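Local coordinates for translation initiation inhibitor (PDB 2EWC), which is of unknown function, though as a member of the YjgF family it has been named a putative translation initiation inhibitor, at residues D47-R52 against D61-M66. Numbering follows the deposited sequence.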
loop_
_atom_site.group_PDB
_atom_site.type_symbol
_atom_site.label_atom_id
_atom_site.label_comp_id
_atom_site.label_asym_id
_atom_site.label_seq_id
_atom_site.Cartn_x
_atom_site.Cartn_y
_atom_site.Cartn_z
ATOM N N ASP B 47 26.621 -6.207 35.390
ATOM C CA ASP B 47 27.554 -5.988 36.508
ATOM C C ASP B 47 29.004 -5.977 35.999
ATOM O O ASP B 47 29.797 -5.129 36.446
ATOM C CB ASP B 47 27.433 -7.067 37.584
ATOM C CG ASP B 47 26.126 -7.002 38.392
ATOM O OD1 ASP B 47 25.410 -5.964 38.377
ATOM O OD2 ASP B 47 25.832 -8.015 39.089
ATOM N N GLU B 48 29.368 -6.906 35.101
ATOM C CA GLU B 48 30.710 -6.885 34.497
ATOM C C GLU B 48 30.929 -5.610 33.681
ATOM O O GLU B 48 31.996 -4.984 33.785
ATOM C CB GLU B 48 31.018 -8.111 33.624
ATOM C CG GLU B 48 32.085 -9.097 34.204
ATOM C CD GLU B 48 33.034 -9.729 33.130
ATOM O OE1 GLU B 48 32.582 -10.233 32.039
ATOM O OE2 GLU B 48 34.257 -9.757 33.407
HETATM N N MSE B 49 29.920 -5.230 32.883
HETATM C CA MSE B 49 29.977 -4.015 32.074
HETATM C C MSE B 49 30.262 -2.791 32.969
HETATM O O MSE B 49 31.153 -1.991 32.656
HETATM C CB MSE B 49 28.694 -3.826 31.251
HETATM C CG MSE B 49 28.689 -2.594 30.356
HETATM SE SE MSE B 49 27.275 -2.423 29.211
HETATM C CE MSE B 49 25.898 -2.449 30.321
ATOM N N GLU B 50 29.519 -2.670 34.079
ATOM C CA GLU B 50 29.740 -1.607 35.056
ATOM C C GLU B 50 31.128 -1.681 35.697
ATOM O O GLU B 50 31.768 -0.639 35.913
ATOM C CB GLU B 50 28.674 -1.629 36.163
ATOM C CG GLU B 50 27.293 -1.219 35.687
ATOM C CD GLU B 50 26.302 -1.029 36.818
ATOM O OE1 GLU B 50 26.140 -1.960 37.655
ATOM O OE2 GLU B 50 25.682 0.067 36.869
ATOM N N ARG B 51 31.559 -2.897 36.045
ATOM C CA ARG B 51 32.879 -3.112 36.633
ATOM C C ARG B 51 33.940 -2.583 35.693
ATOM O O ARG B 51 34.832 -1.869 36.112
ATOM C CB ARG B 51 33.158 -4.598 36.906
ATOM C CG ARG B 51 34.542 -4.839 37.546
ATOM C CD ARG B 51 34.888 -6.314 37.778
ATOM N NE ARG B 51 35.053 -7.027 36.519
ATOM C CZ ARG B 51 36.158 -7.047 35.772
ATOM N NH1 ARG B 51 37.254 -6.399 36.148
ATOM N NH2 ARG B 51 36.155 -7.731 34.621
ATOM N N ARG B 52 33.847 -2.948 34.419
ATOM C CA ARG B 52 34.880 -2.553 33.470
ATOM C C ARG B 52 34.857 -1.047 33.234
ATOM O O ARG B 52 35.898 -0.419 33.216
ATOM C CB ARG B 52 34.760 -3.339 32.171
ATOM C CG ARG B 52 35.436 -4.711 32.236
ATOM C CD ARG B 52 34.860 -5.625 31.154
ATOM N NE ARG B 52 35.575 -6.898 31.055
ATOM C CZ ARG B 52 35.211 -7.908 30.260
ATOM N NH1 ARG B 52 34.119 -7.818 29.496
ATOM N NH2 ARG B 52 35.947 -9.024 30.233
ATOM N N ASP B 61 25.623 5.479 31.993
ATOM C CA ASP B 61 25.235 6.717 31.307
ATOM C C ASP B 61 26.211 7.025 30.137
ATOM O O ASP B 61 25.842 7.743 29.216
ATOM C CB ASP B 61 25.200 7.919 32.265
ATOM C CG ASP B 61 23.853 8.086 33.040
ATOM O OD1 ASP B 61 22.991 7.158 33.122
ATOM O OD2 ASP B 61 23.683 9.191 33.612
ATOM N N ALA B 62 27.440 6.499 30.181
ATOM C CA ALA B 62 28.405 6.714 29.085
ATOM C C ALA B 62 28.237 5.729 27.945
ATOM O O ALA B 62 28.848 5.898 26.898
ATOM C CB ALA B 62 29.826 6.656 29.603
ATOM N N VAL B 63 27.409 4.699 28.119
ATOM C CA VAL B 63 27.319 3.681 27.072
ATOM C C VAL B 63 26.467 4.137 25.882
ATOM O O VAL B 63 25.314 4.525 26.048
ATOM C CB VAL B 63 26.833 2.335 27.619
ATOM C CG1 VAL B 63 26.773 1.281 26.471
ATOM C CG2 VAL B 63 27.781 1.855 28.700
ATOM N N VAL B 64 27.059 4.101 24.688
ATOM C CA VAL B 64 26.406 4.599 23.480
ATOM C C VAL B 64 25.811 3.496 22.604
ATOM O O VAL B 64 24.822 3.736 21.896
ATOM C CB VAL B 64 27.327 5.554 22.630
ATOM C CG1 VAL B 64 27.779 6.763 23.463
ATOM C CG2 VAL B 64 28.542 4.833 22.035
ATOM N N GLN B 65 26.378 2.294 22.670
ATOM C CA GLN B 65 25.943 1.198 21.787
ATOM C C GLN B 65 26.213 -0.135 22.461
ATOM O O GLN B 65 27.219 -0.284 23.137
ATOM C CB GLN B 65 26.633 1.267 20.400
ATOM C CG GLN B 65 25.932 0.446 19.314
ATOM C CD GLN B 65 26.347 -1.024 19.335
ATOM O OE1 GLN B 65 27.426 -1.354 19.822
ATOM N NE2 GLN B 65 25.487 -1.914 18.806
HETATM N N MSE B 66 25.308 -1.092 22.276
HETATM C CA MSE B 66 25.381 -2.380 22.968
HETATM C C MSE B 66 24.937 -3.455 22.004
HETATM O O MSE B 66 23.915 -3.301 21.358
HETATM C CB MSE B 66 24.414 -2.367 24.148
HETATM C CG MSE B 66 25.003 -2.784 25.482
HETATM SE SE MSE B 66 23.985 -2.379 26.937
HETATM C CE MSE B 66 22.350 -2.678 26.339
#
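With chi1 at -179° and chi2 also extended, selenomethionine Met49 reaches straight from the helix towards Val63 and Met66; a bend at chi3 (57°) then lays its methyl, like its selenium, against Met66 SE. Selenomethionine Met66 is bent at its own chi3, and the two side chains cross at about a right angle. Met49 CE lies 3.9 Å from Met66 SE, and the selenium atoms of Met49 and Met66 are 4.0 Å apart. Val63 adds one branch, its CG2 standing 4.3 Å from Met49 SE. No hydrogen bond crosses here; the backbones stay well apart, 9.6 Å between the CA atoms of Met49 and Val63, and the gap is bridged by these apolar side chains. In the alpha+beta fold of the YjgF family, helix 38-54 packs in this way on the mixed sheet, against strand 63-70, which carries a classic beta bulge near its start, where Val64 and Gln65 both face Val117. Phe87 of helix 76-87 touches both selenomethionines, so the second helix shares this buried core. On the helix itself, Arg51 NH2 makes a salt-bridge hydrogen bond of 3.0 Å to Glu48 OE2, nearly in its own guanidinium plane but on the oxygen's anti side, out of the carboxylate plane, while Asp8 pairs with both Arg51 and Arg52.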